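Local atomic coordinates of alpha-L-arabinosidase (Xanthomonas axonopodis pv. citri, PDB entry 6D25), a protein that probably hydrolyses terminal alpha-L-arabinofuranosyl side chains of arabinoxylans as a trimeric GH51 arabinofuranosidase, and is linked to recognition of internal di-substitutions. Residues 54-59 with 338-343; 218-223 with 254-259; 444-449 with 512-517; 320-325 with 364-369. All coordinates share one frame; numbering follows the deposited sequence.

Contact 1: residues 54-59 with 338-343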
loop_
_atom_site.group_PDB
_atom_site.type_symbol
_atom_site.label_atom_id
_atom_site.label_comp_id
_atom_site.label_asym_id
_atom_site.label_seq_id
_atom_site.Cartn_x
_atom_site.Cartn_y
_atom_site.Cartn_z
ATOM N N GLU A 54 -16.433 -8.757 -18.207
ATOM C CA GLU A 54 -15.362 -9.268 -17.386
ATOM C C GLU A 54 -14.739 -10.473 -18.074
ATOM O O GLU A 54 -15.423 -11.213 -18.795
ATOM C CB GLU A 54 -15.892 -9.675 -16.004
ATOM C CG GLU A 54 -14.842 -10.144 -15.003
ATOM C CD GLU A 54 -15.316 -10.212 -13.559
ATOM O OE1 GLU A 54 -16.540 -10.025 -13.333
ATOM O OE2 GLU A 54 -14.480 -10.463 -12.648
ATOM N N HIS A 55 -13.459 -10.729 -17.743
ATOM C CA HIS A 55 -12.841 -12.002 -18.108
ATOM C C HIS A 55 -13.406 -13.076 -17.191
ATOM O O HIS A 55 -12.910 -13.251 -16.070
ATOM C CB HIS A 55 -11.323 -11.926 -18.026
ATOM C CG HIS A 55 -10.721 -11.214 -19.177
ATOM N ND1 HIS A 55 -9.793 -11.807 -19.959
ATOM C CD2 HIS A 55 -10.996 -10.017 -19.739
ATOM C CE1 HIS A 55 -9.478 -10.977 -20.952
ATOM N NE2 HIS A 55 -10.207 -9.877 -20.844
ATOM N N LEU A 56 -14.440 -13.751 -17.667
ATOM C CA LEU A 56 -15.233 -14.645 -16.828
ATOM C C LEU A 56 -15.909 -15.670 -17.747
ATOM O O LEU A 56 -16.636 -15.267 -18.657
ATOM C CB LEU A 56 -16.275 -13.802 -16.072
ATOM C CG LEU A 56 -16.966 -14.461 -14.881
ATOM C CD1 LEU A 56 -17.678 -13.411 -14.043
ATOM C CD2 LEU A 56 -17.915 -15.593 -15.266
ATOM N N GLY A 57 -15.670 -16.952 -17.508
ATOM C CA GLY A 57 -16.334 -18.008 -18.254
ATOM C C GLY A 57 -16.084 -17.871 -19.747
ATOM O O GLY A 57 -14.908 -17.747 -20.185
ATOM N N THR A 58 -17.154 -17.819 -20.534
ATOM C CA THR A 58 -17.056 -17.657 -21.962
ATOM C C THR A 58 -17.499 -16.245 -22.374
ATOM O O THR A 58 -17.871 -16.006 -23.546
ATOM C CB THR A 58 -17.810 -18.769 -22.700
ATOM O OG1 THR A 58 -19.171 -18.709 -22.272
ATOM C CG2 THR A 58 -17.206 -20.140 -22.492
ATOM N N GLY A 59 -17.441 -15.280 -21.445
ATOM C CA GLY A 59 -17.838 -13.942 -21.744
ATOM C C GLY A 59 -16.923 -13.230 -22.708
ATOM O O GLY A 59 -17.396 -12.390 -23.485
ATOM N N GLY A 338 -18.447 -21.564 -11.703
ATOM C CA GLY A 338 -17.617 -20.376 -11.749
ATOM C C GLY A 338 -17.781 -19.587 -13.051
ATOM O O GLY A 338 -17.189 -18.502 -13.158
ATOM N N PHE A 339 -18.597 -20.035 -14.019
ATOM C CA PHE A 339 -18.771 -19.329 -15.318
ATOM C C PHE A 339 -20.067 -18.509 -15.383
ATOM O O PHE A 339 -20.316 -17.836 -16.379
ATOM C CB PHE A 339 -18.759 -20.339 -16.464
ATOM C CG PHE A 339 -17.430 -20.977 -16.773
ATOM C CD1 PHE A 339 -16.308 -20.723 -15.997
ATOM C CD2 PHE A 339 -17.303 -21.835 -17.853
ATOM C CE1 PHE A 339 -15.075 -21.282 -16.331
ATOM C CE2 PHE A 339 -16.081 -22.423 -18.161
ATOM C CZ PHE A 339 -14.957 -22.112 -17.418
ATOM N N LEU A 340 -20.874 -18.590 -14.323
ATOM C CA LEU A 340 -22.094 -17.794 -14.151
ATOM C C LEU A 340 -23.001 -17.859 -15.392
ATOM O O LEU A 340 -23.515 -16.833 -15.814
ATOM C CB LEU A 340 -21.717 -16.360 -13.829
ATOM C CG LEU A 340 -20.850 -16.150 -12.594
ATOM C CD1 LEU A 340 -20.747 -14.664 -12.288
ATOM C CD2 LEU A 340 -21.338 -16.933 -11.368
ATOM N N GLN A 341 -23.258 -19.055 -15.911
ATOM C CA GLN A 341 -24.103 -19.206 -17.072
ATOM C C GLN A 341 -25.532 -19.459 -16.610
ATOM O O GLN A 341 -25.793 -20.391 -15.864
ATOM C CB GLN A 341 -23.598 -20.333 -17.973
ATOM C CG GLN A 341 -22.183 -20.066 -18.453
ATOM C CD GLN A 341 -21.604 -21.141 -19.339
ATOM O OE1 GLN A 341 -22.106 -22.282 -19.384
ATOM N NE2 GLN A 341 -20.524 -20.766 -20.031
ATOM N N GLN A 342 -26.440 -18.584 -17.035
ATOM C CA GLN A 342 -27.839 -18.686 -16.674
ATOM C C GLN A 342 -28.662 -18.329 -17.924
ATOM O O GLN A 342 -28.171 -17.615 -18.807
ATOM C CB GLN A 342 -28.157 -17.774 -15.486
ATOM C CG GLN A 342 -27.895 -16.296 -15.752
ATOM C CD GLN A 342 -27.960 -15.391 -14.530
ATOM O OE1 GLN A 342 -27.502 -15.773 -13.451
ATOM N NE2 GLN A 342 -28.495 -14.192 -14.696
ATOM N N GLN A 343 -29.901 -18.796 -17.971
ATOM C CA GLN A 343 -30.796 -18.408 -19.038
ATOM C C GLN A 343 -31.393 -17.033 -18.706
ATOM O O GLN A 343 -31.139 -16.395 -17.643
ATOM C CB GLN A 343 -31.871 -19.488 -19.311
ATOM C CG GLN A 343 -31.590 -20.353 -20.537
ATOM C CD GLN A 343 -31.686 -19.590 -21.842
ATOM O OE1 GLN A 343 -32.035 -18.412 -21.843
ATOM N NE2 GLN A 343 -31.368 -20.238 -22.965
HETATM O O HOH W 1 -19.785 -17.895 -19.057
#
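Two loops, one following strand 51-52 and the other leading from strand 319-325 to helix 346-361, meet here through a CH-pi contact, a leucine pair and a shared water. Gly57 lays its CA over one face of the Phe339 ring, 3.7 Å from the centroid and displaced toward the rim. With phi at 57°, Gly57 occupies the second position of a type II' beta turn running from Leu56 to Gly59, a place that suits glycine; having no side chain, it can bring its CA right onto the ring. The turn is closed by Gly59 N donating to Leu56 O at 2.9 Å. Both loops belong to the rim at the C-terminal ends of the barrel strands, the end where GH51 enzymes carry their active site. Next to the turn, Leu56 CD1 meets Leu340 CD1 at 3.8 Å, the two side chains crossing at about a right angle, while Leu56 CD2 rests against Phe339 O. Water 1 accepts from Thr58 N and from Gln341 NE2 and donates to Phe339 O at 2.7 Å; the extended glutamine chain carries its amide to this water.

Contact 2: residues 218-223 with 254-259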
loop_
_atom_site.group_PDB
_atom_site.type_symbol
_atom_site.label_atom_id
_atom_site.label_comp_id
_atom_site.label_asym_id
_atom_site.label_seq_id
_atom_site.Cartn_x
_atom_site.Cartn_y
_atom_site.Cartn_z
ATOM N N VAL A 218 -6.782 4.868 0.005
ATOM C CA VAL A 218 -6.193 4.185 -1.133
ATOM C C VAL A 218 -6.666 4.830 -2.457
ATOM O O VAL A 218 -5.865 5.073 -3.364
ATOM C CB VAL A 218 -6.524 2.685 -1.080
ATOM C CG1 VAL A 218 -6.121 1.974 -2.349
ATOM C CG2 VAL A 218 -5.845 2.026 0.105
ATOM N N PHE A 219 -7.955 5.100 -2.572
ATOM C CA PHE A 219 -8.504 5.756 -3.759
ATOM C C PHE A 219 -7.812 7.117 -3.971
ATOM O O PHE A 219 -7.360 7.405 -5.080
ATOM C CB PHE A 219 -10.033 5.929 -3.681
ATOM C CG PHE A 219 -10.537 6.839 -4.769
ATOM C CD1 PHE A 219 -10.555 6.442 -6.092
ATOM C CD2 PHE A 219 -10.863 8.149 -4.474
ATOM C CE1 PHE A 219 -10.925 7.326 -7.095
ATOM C CE2 PHE A 219 -11.253 9.036 -5.473
ATOM C CZ PHE A 219 -11.244 8.621 -6.784
ATOM N N ARG A 220 -7.779 7.940 -2.939
ATOM C CA ARG A 220 -7.146 9.264 -3.058
ATOM C C ARG A 220 -5.711 9.148 -3.605
ATOM O O ARG A 220 -5.288 9.953 -4.459
ATOM C CB ARG A 220 -7.170 9.983 -1.706
ATOM C CG ARG A 220 -8.552 10.537 -1.369
ATOM C CD ARG A 220 -8.668 11.022 0.034
ATOM N NE ARG A 220 -7.728 12.091 0.350
ATOM C CZ ARG A 220 -7.863 12.944 1.328
ATOM N NH1 ARG A 220 -8.925 12.855 2.154
ATOM N NH2 ARG A 220 -6.861 13.808 1.537
ATOM N N ARG A 221 -4.948 8.177 -3.095
ATOM C CA ARG A 221 -3.576 7.969 -3.510
ATOM C C ARG A 221 -3.531 7.466 -4.951
ATOM O O ARG A 221 -2.806 8.046 -5.795
ATOM C CB ARG A 221 -2.876 6.968 -2.600
ATOM C CG ARG A 221 -1.457 6.595 -2.986
ATOM C CD ARG A 221 -0.918 5.641 -1.958
ATOM N NE ARG A 221 0.481 5.304 -2.150
ATOM C CZ ARG A 221 1.163 4.472 -1.374
ATOM N NH1 ARG A 221 0.547 3.775 -0.404
ATOM N NH2 ARG A 221 2.464 4.324 -1.598
ATOM N N TYR A 222 -4.238 6.391 -5.276
ATOM C CA TYR A 222 -4.073 5.777 -6.581
ATOM C C TYR A 222 -4.613 6.695 -7.702
ATOM O O TYR A 222 -4.027 6.738 -8.815
ATOM C CB TYR A 222 -4.764 4.417 -6.654
ATOM C CG TYR A 222 -3.971 3.267 -6.094
ATOM C CD1 TYR A 222 -3.649 3.207 -4.750
ATOM C CD2 TYR A 222 -3.462 2.268 -6.922
ATOM C CE1 TYR A 222 -2.890 2.173 -4.236
ATOM C CE2 TYR A 222 -2.711 1.229 -6.426
ATOM C CZ TYR A 222 -2.417 1.177 -5.074
ATOM O OH TYR A 222 -1.658 0.144 -4.547
ATOM N N GLN A 223 -5.675 7.440 -7.434
ATOM C CA GLN A 223 -6.247 8.303 -8.474
ATOM C C GLN A 223 -5.245 9.412 -8.835
ATOM O O GLN A 223 -5.249 9.873 -9.972
ATOM C CB GLN A 223 -7.618 8.890 -8.103
ATOM C CG GLN A 223 -7.593 9.927 -6.996
ATOM C CD GLN A 223 -7.155 11.313 -7.432
ATOM O OE1 GLN A 223 -7.452 11.713 -8.556
ATOM N NE2 GLN A 223 -6.465 12.035 -6.549
ATOM N N ARG A 254 -17.474 12.118 1.836
ATOM C CA ARG A 254 -16.906 13.039 2.816
ATOM C C ARG A 254 -15.392 13.190 2.558
ATOM O O ARG A 254 -14.851 14.279 2.620
ATOM C CB ARG A 254 -17.090 12.543 4.253
ATOM C CG ARG A 254 -16.540 13.442 5.350
ATOM C CD ARG A 254 -16.755 12.746 6.714
ATOM N NE ARG A 254 -15.789 11.656 6.929
ATOM C CZ ARG A 254 -16.025 10.517 7.581
ATOM N NH1 ARG A 254 -17.202 10.272 8.138
ATOM N NH2 ARG A 254 -15.047 9.632 7.719
ATOM N N GLU A 255 -14.709 12.083 2.310
ATOM C CA GLU A 255 -13.264 12.068 2.289
ATOM C C GLU A 255 -12.710 12.350 0.890
ATOM O O GLU A 255 -11.569 12.804 0.796
ATOM C CB GLU A 255 -12.665 10.739 2.778
ATOM C CG GLU A 255 -12.932 10.461 4.222
ATOM C CD GLU A 255 -12.397 11.542 5.174
ATOM O OE1 GLU A 255 -11.335 12.071 4.937
ATOM O OE2 GLU A 255 -13.041 11.807 6.176
ATOM N N ALA A 256 -13.439 12.072 -0.173
ATOM C CA ALA A 256 -12.801 12.030 -1.502
ATOM C C ALA A 256 -13.655 12.642 -2.627
ATOM O O ALA A 256 -13.238 12.503 -3.805
ATOM C CB ALA A 256 -12.436 10.597 -1.853
ATOM N N SER A 257 -14.799 13.272 -2.344
ATOM C CA SER A 257 -15.670 13.729 -3.436
ATOM C C SER A 257 -14.942 14.662 -4.413
ATOM O O SER A 257 -15.275 14.668 -5.622
ATOM C CB SER A 257 -16.940 14.402 -2.925
ATOM O OG SER A 257 -16.612 15.570 -2.194
ATOM N N LYS A 258 -13.965 15.432 -3.952
ATOM C CA LYS A 258 -13.265 16.383 -4.855
ATOM C C LYS A 258 -12.347 15.654 -5.838
ATOM O O LYS A 258 -11.917 16.284 -6.768
ATOM C CB LYS A 258 -12.475 17.411 -4.061
ATOM C CG LYS A 258 -13.464 18.381 -3.401
ATOM C CD LYS A 258 -12.889 19.349 -2.429
ATOM C CE LYS A 258 -13.961 19.865 -1.483
ATOM N NZ LYS A 258 -13.389 20.856 -0.544
ATOM N N PHE A 259 -12.079 14.361 -5.643
ATOM C CA PHE A 259 -11.129 13.662 -6.502
ATOM C C PHE A 259 -11.803 12.663 -7.440
ATOM O O PHE A 259 -11.091 11.856 -8.052
ATOM C CB PHE A 259 -10.086 12.935 -5.657
ATOM C CG PHE A 259 -9.287 13.859 -4.795
ATOM C CD1 PHE A 259 -8.376 14.740 -5.381
ATOM C CD2 PHE A 259 -9.504 13.922 -3.436
ATOM C CE1 PHE A 259 -7.662 15.635 -4.592
ATOM C CE2 PHE A 259 -8.759 14.786 -2.646
ATOM C CZ PHE A 259 -7.859 15.662 -3.226
HETATM O O HOH W 2 -9.447 13.681 -9.579
#
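The outer helical layer of the (beta/alpha)8 barrel supplies this contact, where helix 212-224 packs against the end of helix 246-256 and the 3-10 turn after it. Ala256, small enough for close approach, touches both Phe219 CD2 and Arg220 CG with its CB, 3.9 Å from each. The edge of the Phe219 ring also faces Phe259 O, which lies 3.5 Å from Phe219 CZ. Arg220, bent at chi3 (60°), brings its guanidinium alongside the Glu255 carboxylate, with Phe259 CE2 over one guanidinium face. Arg220 NH1 and Glu255 OE1 form a long salt bridge of 3.8 Å, the two planes nearly coplanar, and Arg254 NE binds Glu255 OE2 at 2.9 Å to complete a three-residue network. Arg220 NE donates to Asn209 O of the second subunit, so this surface belongs to the trimer interface. Gln223, folded back at chi2, donates from NE2 to Arg220 O and sets NE2 3.5 Å from Phe259 CD1, while water 2 donates to both Gln223 OE1, at 3.0 Å, and Phe259 O, at 2.9 Å.

Contact 3: residues 444-449 with 512-517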
loop_
_atom_site.group_PDB
_atom_site.type_symbol
_atom_site.label_atom_id
_atom_site.label_comp_id
_atom_site.label_asym_id
_atom_site.label_seq_id
_atom_site.Cartn_x
_atom_site.Cartn_y
_atom_site.Cartn_z
ATOM N N ALA A 444 -42.708 4.182 -22.226
ATOM C CA ALA A 444 -42.513 2.788 -21.889
ATOM C C ALA A 444 -43.503 2.418 -20.785
ATOM O O ALA A 444 -43.637 3.173 -19.812
ATOM C CB ALA A 444 -41.101 2.566 -21.453
ATOM N N LEU A 445 -44.172 1.270 -20.938
ATOM C CA LEU A 445 -45.029 0.741 -19.884
ATOM C C LEU A 445 -44.741 -0.764 -19.724
ATOM O O LEU A 445 -44.610 -1.490 -20.739
ATOM C CB LEU A 445 -46.501 0.936 -20.268
ATOM C CG LEU A 445 -46.995 2.381 -20.365
ATOM C CD1 LEU A 445 -48.372 2.407 -21.008
ATOM C CD2 LEU A 445 -47.036 3.067 -18.988
ATOM N N THR A 446 -44.724 -1.211 -18.487
ATOM C CA THR A 446 -44.544 -2.586 -18.124
ATOM C C THR A 446 -45.701 -3.026 -17.224
ATOM O O THR A 446 -46.003 -2.351 -16.224
ATOM C CB THR A 446 -43.227 -2.777 -17.363
ATOM O OG1 THR A 446 -42.157 -2.440 -18.248
ATOM C CG2 THR A 446 -43.044 -4.192 -16.880
ATOM N N ASN A 447 -46.331 -4.137 -17.587
ATOM C CA ASN A 447 -47.353 -4.779 -16.746
ATOM C C ASN A 447 -46.654 -5.922 -15.999
ATOM O O ASN A 447 -46.271 -6.926 -16.614
ATOM C CB ASN A 447 -48.517 -5.303 -17.586
ATOM C CG ASN A 447 -49.683 -5.857 -16.778
ATOM O OD1 ASN A 447 -49.533 -6.080 -15.552
ATOM N ND2 ASN A 447 -50.835 -6.058 -17.454
ATOM N N LEU A 448 -46.504 -5.768 -14.691
ATOM C CA LEU A 448 -45.762 -6.713 -13.836
ATOM C C LEU A 448 -46.620 -7.925 -13.493
ATOM O O LEU A 448 -46.077 -8.919 -13.031
ATOM C CB LEU A 448 -45.338 -6.021 -12.532
ATOM C CG LEU A 448 -44.215 -4.975 -12.629
ATOM C CD1 LEU A 448 -44.711 -3.654 -13.183
ATOM C CD2 LEU A 448 -43.571 -4.754 -11.263
ATOM N N ASP A 449 -47.924 -7.846 -13.662
ATOM C CA ASP A 449 -48.827 -8.922 -13.240
ATOM C C ASP A 449 -48.594 -10.136 -14.161
ATOM O O ASP A 449 -48.615 -10.010 -15.387
ATOM C CB ASP A 449 -50.288 -8.454 -13.260
ATOM C CG ASP A 449 -51.223 -9.331 -12.451
ATOM O OD1 ASP A 449 -51.229 -10.569 -12.720
ATOM O OD2 ASP A 449 -51.948 -8.767 -11.559
ATOM N N HIS A 512 -47.800 -9.434 -18.074
ATOM C CA HIS A 512 -46.399 -9.775 -18.237
ATOM C C HIS A 512 -45.843 -9.269 -19.588
ATOM O O HIS A 512 -45.312 -10.043 -20.392
ATOM C CB HIS A 512 -46.175 -11.274 -18.027
ATOM C CG HIS A 512 -46.897 -12.212 -18.951
ATOM N ND1 HIS A 512 -47.928 -13.011 -18.501
ATOM C CD2 HIS A 512 -46.688 -12.556 -20.239
ATOM C CE1 HIS A 512 -48.336 -13.805 -19.479
ATOM N NE2 HIS A 512 -47.618 -13.537 -20.565
ATOM N N SER A 513 -45.901 -7.949 -19.793
ATOM C CA SER A 513 -45.521 -7.398 -21.071
ATOM C C SER A 513 -44.857 -6.025 -20.861
ATOM O O SER A 513 -45.077 -5.344 -19.853
ATOM C CB SER A 513 -46.713 -7.297 -22.028
ATOM O OG SER A 513 -47.564 -6.216 -21.686
ATOM N N ILE A 514 -44.041 -5.669 -21.854
ATOM C CA ILE A 514 -43.423 -4.395 -21.979
ATOM C C ILE A 514 -43.835 -3.780 -23.313
ATOM O O ILE A 514 -43.685 -4.430 -24.333
ATOM C CB ILE A 514 -41.889 -4.525 -21.930
ATOM C CG1 ILE A 514 -41.413 -5.220 -20.655
ATOM C CG2 ILE A 514 -41.197 -3.168 -22.095
ATOM C CD1 ILE A 514 -40.033 -5.829 -20.811
ATOM N N VAL A 515 -44.293 -2.540 -23.315
ATOM C CA VAL A 515 -44.525 -1.841 -24.590
ATOM C C VAL A 515 -43.688 -0.553 -24.601
ATOM O O VAL A 515 -43.427 0.060 -23.560
ATOM C CB VAL A 515 -46.006 -1.538 -24.841
ATOM C CG1 VAL A 515 -46.846 -2.812 -24.836
ATOM C CG2 VAL A 515 -46.570 -0.541 -23.830
ATOM N N MET A 516 -43.242 -0.196 -25.796
ATOM C CA MET A 516 -42.596 1.067 -26.069
ATOM C C MET A 516 -43.419 1.769 -27.154
ATOM O O MET A 516 -43.569 1.237 -28.244
ATOM C CB MET A 516 -41.142 0.895 -26.498
ATOM C CG MET A 516 -40.418 2.197 -26.744
ATOM S SD MET A 516 -40.242 3.231 -25.269
ATOM C CE MET A 516 -38.995 2.297 -24.395
ATOM N N LEU A 517 -44.006 2.901 -26.801
ATOM C CA LEU A 517 -44.922 3.667 -27.650
ATOM C C LEU A 517 -44.234 4.925 -28.170
ATOM O O LEU A 517 -43.493 5.559 -27.430
ATOM C CB LEU A 517 -46.142 4.090 -26.841
ATOM C CG LEU A 517 -46.869 2.954 -26.129
ATOM C CD1 LEU A 517 -48.077 3.489 -25.381
ATOM C CD2 LEU A 517 -47.295 1.886 -27.124
#
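Strands 441-447 and 513-519 are antiparallel neighbours in the beta-sandwich domain of this GH51 enzyme, and they pair here with a G1 beta bulge at one end. Leu445 and Val515 form the hydrogen-bonded pair: Val515 N reaches Leu445 O at 2.8 Å, and Leu445 N returns a bond to Val515 O at 3.0 Å. Asn447 N then donates to Ser513 O. At the bulge His512 and Ser513 both face Asn447; the bond from Ser513 N to Asn447 O is weak, and His512 N turns instead to Asp449 O at 2.9 Å. His512 has a positive phi of 44°, as the first residue of such a bulge commonly does, and its ring nitrogens bind the carbonyls of Ala450 and Ala475.

Side chains alternate across the sheet. Leu445 and Val515 lie on one face, Leu445 CB 3.9 Å from Val515 CG2, and pack toward strand 504-509. On the other face Thr446 and Ile514 stand side by side, covered by helix 346-361, where Thr446 OG1 bonds Ser353 OG. Beside them Met516 starts with CG anti to its own nitrogen (chi1 -178°) and then bends twice, bringing CE to within 3.6 Å of Ala444 CB; the small alanine side chain lets CE come this close. Asn447 forms an Asx turn as the strand ends, its OD1 accepting from Asp449 N at 3.0 Å.

Contact 4: residues 320-325 with 364-369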
loop_
_atom_site.group_PDB
_atom_site.type_symbol
_atom_site.label_atom_id
_atom_site.label_comp_id
_atom_site.label_asym_id
_atom_site.label_seq_id
_atom_site.Cartn_x
_atom_site.Cartn_y
_atom_site.Cartn_z
ATOM N N LEU A 320 -23.505 9.304 -9.976
ATOM C CA LEU A 320 -23.690 7.985 -9.423
ATOM C C LEU A 320 -23.710 7.016 -10.607
ATOM O O LEU A 320 -24.423 7.214 -11.600
ATOM C CB LEU A 320 -24.989 7.937 -8.614
ATOM C CG LEU A 320 -25.309 6.641 -7.882
ATOM C CD1 LEU A 320 -24.178 6.210 -6.947
ATOM C CD2 LEU A 320 -26.571 6.858 -7.089
ATOM N N VAL A 321 -22.842 6.019 -10.513
ATOM C CA VAL A 321 -22.535 5.117 -11.600
ATOM C C VAL A 321 -22.992 3.715 -11.155
ATOM O O VAL A 321 -22.395 3.140 -10.243
ATOM C CB VAL A 321 -21.036 5.145 -11.917
ATOM C CG1 VAL A 321 -20.649 4.126 -12.956
ATOM C CG2 VAL A 321 -20.594 6.550 -12.349
ATOM N N VAL A 322 -24.054 3.179 -11.745
ATOM C CA VAL A 322 -24.535 1.896 -11.284
ATOM C C VAL A 322 -23.798 0.850 -12.104
ATOM O O VAL A 322 -24.363 0.355 -13.084
ATOM C CB VAL A 322 -26.056 1.760 -11.434
ATOM C CG1 VAL A 322 -26.582 0.420 -10.882
ATOM C CG2 VAL A 322 -26.761 2.904 -10.737
ATOM N N ASP A 323 -22.563 0.502 -11.746
ATOM C CA ASP A 323 -21.825 -0.206 -12.823
ATOM C C ASP A 323 -21.866 -1.724 -12.629
ATOM O O ASP A 323 -21.214 -2.418 -13.397
ATOM C CB ASP A 323 -20.445 0.382 -13.078
ATOM C CG ASP A 323 -19.591 0.312 -11.852
ATOM O OD1 ASP A 323 -20.132 -0.190 -10.854
ATOM O OD2 ASP A 323 -18.420 0.735 -11.933
ATOM N N GLU A 324 -22.702 -2.216 -11.709
ATOM C CA GLU A 324 -23.172 -3.622 -11.785
ATOM C C GLU A 324 -24.624 -3.661 -11.328
ATOM O O GLU A 324 -24.922 -3.231 -10.224
ATOM C CB GLU A 324 -22.329 -4.592 -10.933
ATOM C CG GLU A 324 -20.857 -4.552 -11.277
ATOM C CD GLU A 324 -19.938 -5.413 -10.421
ATOM O OE1 GLU A 324 -20.483 -6.247 -9.676
ATOM O OE2 GLU A 324 -18.692 -5.207 -10.502
ATOM N N TRP A 325 -25.493 -4.172 -12.190
ATOM C CA TRP A 325 -26.865 -4.488 -11.861
ATOM C C TRP A 325 -27.333 -5.654 -12.741
ATOM O O TRP A 325 -26.661 -5.988 -13.712
ATOM C CB TRP A 325 -27.768 -3.260 -12.017
ATOM C CG TRP A 325 -27.922 -2.785 -13.429
ATOM C CD1 TRP A 325 -27.067 -1.964 -14.106
ATOM C CD2 TRP A 325 -28.998 -3.077 -14.342
ATOM N NE1 TRP A 325 -27.504 -1.759 -15.386
ATOM C CE2 TRP A 325 -28.705 -2.397 -15.551
ATOM C CE3 TRP A 325 -30.159 -3.850 -14.275
ATOM C CZ2 TRP A 325 -29.538 -2.477 -16.670
ATOM C CZ3 TRP A 325 -30.995 -3.896 -15.366
ATOM C CH2 TRP A 325 -30.692 -3.225 -16.553
ATOM N N GLU A 364 -30.596 13.221 -13.208
ATOM C CA GLU A 364 -29.622 14.296 -12.876
ATOM C C GLU A 364 -28.392 13.727 -12.149
ATOM O O GLU A 364 -27.274 14.230 -12.360
ATOM C CB GLU A 364 -30.205 15.467 -12.084
ATOM C CG GLU A 364 -31.232 15.079 -11.055
ATOM C CD GLU A 364 -32.588 14.685 -11.655
ATOM O OE1 GLU A 364 -32.978 13.445 -11.509
ATOM O OE2 GLU A 364 -33.227 15.598 -12.328
ATOM N N ARG A 365 -28.579 12.668 -11.374
ATOM C CA ARG A 365 -27.459 12.128 -10.578
ATOM C C ARG A 365 -26.931 10.839 -11.203
ATOM O O ARG A 365 -25.721 10.644 -11.264
ATOM C CB ARG A 365 -27.921 11.897 -9.144
ATOM C CG ARG A 365 -26.869 11.229 -8.258
ATOM C CD ARG A 365 -25.632 12.062 -7.932
ATOM N NE ARG A 365 -25.916 13.079 -6.935
ATOM C CZ ARG A 365 -24.984 13.885 -6.422
ATOM N NH1 ARG A 365 -23.726 13.765 -6.837
ATOM N NH2 ARG A 365 -25.313 14.781 -5.485
ATOM N N VAL A 366 -27.830 9.934 -11.599
ATOM C CA VAL A 366 -27.423 8.664 -12.167
ATOM C C VAL A 366 -27.167 8.859 -13.661
ATOM O O VAL A 366 -28.141 9.032 -14.446
ATOM C CB VAL A 366 -28.465 7.561 -11.923
ATOM C CG1 VAL A 366 -27.983 6.235 -12.493
ATOM C CG2 VAL A 366 -28.777 7.400 -10.438
ATOM N N ARG A 367 -25.893 8.851 -14.036
ATOM C CA ARG A 367 -25.535 9.240 -15.397
ATOM C C ARG A 367 -24.740 8.132 -16.103
ATOM O O ARG A 367 -24.368 8.312 -17.270
ATOM C CB ARG A 367 -24.730 10.545 -15.371
ATOM C CG ARG A 367 -25.506 11.701 -14.755
ATOM C CD ARG A 367 -24.947 13.080 -14.984
ATOM N NE ARG A 367 -23.677 13.332 -14.402
ATOM C CZ ARG A 367 -23.447 14.030 -13.282
ATOM N NH1 ARG A 367 -22.185 14.292 -12.991
ATOM N NH2 ARG A 367 -24.424 14.434 -12.493
ATOM N N MET A 368 -24.528 7.008 -15.442
ATOM C CA MET A 368 -23.926 5.822 -16.056
ATOM C C MET A 368 -24.473 4.573 -15.347
ATOM O O MET A 368 -24.730 4.602 -14.144
ATOM C CB MET A 368 -22.397 5.804 -15.892
ATOM C CG MET A 368 -21.692 7.029 -16.478
ATOM S SD MET A 368 -19.879 6.936 -16.234
ATOM C CE MET A 368 -19.524 5.560 -17.337
ATOM N N ALA A 369 -24.621 3.499 -16.090
ATOM C CA ALA A 369 -24.959 2.186 -15.555
ATOM C C ALA A 369 -24.431 1.116 -16.496
ATOM O O ALA A 369 -24.257 1.360 -17.683
ATOM C CB ALA A 369 -26.459 2.029 -15.335
#
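Strands 320-323 and 366-369 run parallel, their axes 4.5 Å apart at closest and their directions 22° apart, with a beta bulge that shifts the register by one between Leu320 and Val321. Leu320 N donates to Arg365 O at 2.9 Å, Arg367 N returns a longer bond to Leu320 O, and beyond the bulge Val322 N donates to Met368 O at 2.9 Å. Branched and aliphatic residues suit this buried strand pair. Leu320 CD2 meets Val366 CG2, and Val322 CG2 meets Val366 CG1, each at 4.0 Å, under helix 285-312. The other face carries Val321 and Met368, lying side by side with Val321 CG1 3.8 Å from Met368 CB. Small Ala369 touches Val322 and the indole of Trp325; Trp325 NE1 lies 3.9 Å from Ala369 CB. Arg365 lays CG against Leu320 CB and sends its guanidinium to Val318 O and, in salt bridges, to Asp310 and Asp313. Helix 346-361 links the two strands, giving the beta-alpha-beta unit of strands seven and eight of a (beta/alpha)8 barrel, the catalytic fold of GH51.

Contacts 1, 2 and 4 belong to the barrel part of the chain, and contact 3 to the beta sandwich. Contact 4, about 9 Å from the chain centre, lies in the parallel sheet; contact 1 joins loops following two of its strands, 51-52 and 319-325, with nearest atoms about 6 Å from contact 4. Along the chain contact 2 is nested within the loop closed by contact 1, contacts 1 and 4 alternate their segments, and contact 3 comes last. Contacts 2 and 3 lie on opposite sides of the chain centre, their centres about 41 Å apart, so the subunit contacts made at contact 2 are far from contact 3 in the same chain. Helix 346-361 bridges the domains: it connects the strands of contact 4 and covers one face of contact 3.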